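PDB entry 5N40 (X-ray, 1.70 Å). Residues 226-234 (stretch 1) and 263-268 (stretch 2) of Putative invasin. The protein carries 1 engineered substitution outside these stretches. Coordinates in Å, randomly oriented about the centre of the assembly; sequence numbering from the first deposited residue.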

# COMPACT_ATOMS: atom_id res chain seq x y z
N GLN A 226 13.66 14.45 -15.56
CA GLN A 226 13.76 13.95 -16.92
C GLN A 226 13.91 12.44 -17.01
O GLN A 226 13.89 11.89 -18.11
CB GLN A 226 14.94 14.60 -17.65
CG GLN A 226 14.89 16.11 -17.73
CD GLN A 226 16.11 16.68 -18.42
OE1 GLN A 226 17.16 16.84 -17.81
NE2 GLN A 226 15.97 16.99 -19.70
N ALA A 227 14.09 11.76 -15.88
CA ALA A 227 14.22 10.31 -15.88
C ALA A 227 12.88 9.65 -16.20
O ALA A 227 11.81 10.21 -15.94
CB ALA A 227 14.72 9.81 -14.52
N SER A 228 12.96 8.44 -16.76
CA SER A 228 11.75 7.68 -17.07
C SER A 228 11.11 7.13 -15.80
O SER A 228 9.89 7.24 -15.61
CB SER A 228 12.08 6.54 -18.03
OG SER A 228 12.45 7.04 -19.31
N MET A 229 11.91 6.54 -14.93
CA MET A 229 11.44 5.93 -13.69
C MET A 229 11.75 6.84 -12.50
O MET A 229 12.53 7.80 -12.59
CB MET A 229 12.10 4.56 -13.48
CG MET A 229 12.23 3.71 -14.74
SD MET A 229 10.67 3.38 -15.57
CE MET A 229 9.84 2.38 -14.34
N TRP A 230 11.15 6.50 -11.37
CA TRP A 230 11.45 7.16 -10.10
C TRP A 230 12.67 6.49 -9.47
O TRP A 230 12.62 5.29 -9.18
CB TRP A 230 10.25 7.08 -9.16
CG TRP A 230 9.02 7.74 -9.66
CD1 TRP A 230 7.99 7.16 -10.36
CD2 TRP A 230 8.66 9.11 -9.49
NE1 TRP A 230 7.02 8.09 -10.63
CE2 TRP A 230 7.41 9.29 -10.11
CE3 TRP A 230 9.28 10.20 -8.87
CZ2 TRP A 230 6.77 10.53 -10.13
CZ3 TRP A 230 8.64 11.42 -8.89
CH2 TRP A 230 7.40 11.58 -9.51
N GLY A 231 13.74 7.25 -9.24
CA GLY A 231 15.01 6.66 -8.85
C GLY A 231 15.75 7.46 -7.79
O GLY A 231 15.40 8.60 -7.49
N ASN A 232 16.79 6.83 -7.23
CA ASN A 232 17.68 7.49 -6.27
C ASN A 232 19.13 7.13 -6.54
O ASN A 232 19.92 6.92 -5.61
CB ASN A 232 17.32 7.12 -4.83
CG ASN A 232 17.57 5.66 -4.52
OD1 ASN A 232 17.27 4.79 -5.34
ND2 ASN A 232 18.13 5.38 -3.35
N MET A 233 19.52 7.06 -7.81
CA MET A 233 20.89 6.71 -8.17
C MET A 233 21.86 7.67 -7.50
O MET A 233 21.58 8.86 -7.36
CB MET A 233 21.06 6.75 -9.68
CG MET A 233 22.44 6.39 -10.19
SD MET A 233 22.60 6.60 -11.97
CE MET A 233 21.33 5.44 -12.50
N ALA A 234 23.01 7.14 -7.07
CA ALA A 234 24.06 7.99 -6.51
C ALA A 234 24.45 9.08 -7.51
O ALA A 234 24.80 8.79 -8.66
CB ALA A 234 25.29 7.16 -6.15
N ASN A 263 18.60 -0.30 -18.07
CA ASN A 263 17.86 -0.16 -16.82
C ASN A 263 16.74 0.86 -16.97
O ASN A 263 16.53 1.71 -16.10
CB ASN A 263 18.79 0.22 -15.67
CG ASN A 263 19.90 -0.80 -15.47
OD1 ASN A 263 19.69 -1.99 -15.68
ND2 ASN A 263 21.08 -0.33 -15.08
N ASN A 264 16.02 0.77 -18.09
CA ASN A 264 14.81 1.56 -18.35
C ASN A 264 15.10 3.06 -18.45
O ASN A 264 14.19 3.88 -18.28
CB ASN A 264 13.75 1.29 -17.29
CG ASN A 264 13.18 -0.11 -17.39
OD1 ASN A 264 12.93 -0.61 -18.48
ND2 ASN A 264 12.98 -0.75 -16.24
N GLU A 265 16.34 3.42 -18.73
CA GLU A 265 16.73 4.80 -18.99
C GLU A 265 17.60 4.86 -20.24
O GLU A 265 18.24 3.87 -20.63
CB GLU A 265 17.50 5.39 -17.80
CG GLU A 265 16.79 5.27 -16.46
CD GLU A 265 15.60 6.21 -16.32
OE1 GLU A 265 15.44 7.11 -17.19
OE2 GLU A 265 14.82 6.05 -15.35
N THR A 266 17.62 6.03 -20.88
CA THR A 266 18.41 6.27 -22.08
C THR A 266 19.58 7.18 -21.74
O THR A 266 19.39 8.33 -21.33
CB THR A 266 17.55 6.90 -23.18
OG1 THR A 266 16.50 6.00 -23.53
CG2 THR A 266 18.39 7.19 -24.42
N TRP A 267 20.78 6.67 -21.94
CA TRP A 267 22.00 7.32 -21.49
C TRP A 267 22.76 7.94 -22.66
O TRP A 267 22.78 7.39 -23.77
CB TRP A 267 22.89 6.33 -20.77
CG TRP A 267 22.21 5.72 -19.60
CD1 TRP A 267 21.54 4.53 -19.56
CD2 TRP A 267 22.10 6.29 -18.29
NE1 TRP A 267 21.04 4.31 -18.30
CE2 TRP A 267 21.37 5.38 -17.51
CE3 TRP A 267 22.55 7.48 -17.71
CZ2 TRP A 267 21.08 5.63 -16.16
CZ3 TRP A 267 22.28 7.72 -16.39
CH2 TRP A 267 21.54 6.81 -15.63
N ALA A 268 23.39 9.07 -22.39
CA ALA A 268 24.31 9.68 -23.34
C ALA A 268 25.62 8.90 -23.35
O ALA A 268 26.09 8.42 -22.32
CB ALA A 268 24.58 11.13 -22.97
O HOH W 1 14.25 6.56 -21.71

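What holds these two stretches together, when one is an irregular segment and the other a strand entered from a loop? The answer centres on Glu265, the first residue of the strand and the one most covered by its partner. Its CA lies 6.1 Å from the CA of Ser228, the closest pair of CA atoms across the two stretches. No backbone-to-backbone hydrogen bond joins them; instead the carboxylate of Glu265 binds backbone amides of stretch 1. Its CA-to-CB bond points sideways, but with chi1 and chi2 both m the end of the side chain comes nearer.

How does one carboxylate serve two amides? Ser228 N donates to Glu265 OE1 at 2.8 Å, and Met229 N donates to Glu265 OE2 at 3.0 Å, with angles at hydrogen of 170° and 168°. Consecutive NH groups thus each meet an oxygen nearly head-on, and the acid supplies acceptors to a loop lacking regular strand pairing. Ala227 packs beside the group, its CB 3.9 Å from Glu265 OE2. Water 1 adds a bridge, hydrogen-bonded to Ser228 OG at 3.0 Å and to Thr266 OG1 at 2.9 Å.

What does Met229 add beyond its amide? Its CA-to-CB bond points toward stretch 2, and after Glu265 it is the residue most covered by the other stretch. Met229 CG sits 3.8 Å from Asn264 CB and 3.5 Å from Glu265 OE2, so its aliphatic part packs against the residues where the loop becomes strand.

Where do the stretches meet again? Further along, the CA-to-CB bond of Met233 points toward stretch 2, and with chi1 and chi2 both t the extended chain brings its CE to the Trp267 ring. Met233 CE reaches Trp267 CH2 at 3.4 Å, at the ring edge and near its plane, an apolar contact between buried residues. Met233 SD lies 5.0 Å from the centroid of the Trp267 six-membered ring, 67° off its normal, an oblique sulfur-aromatic approach.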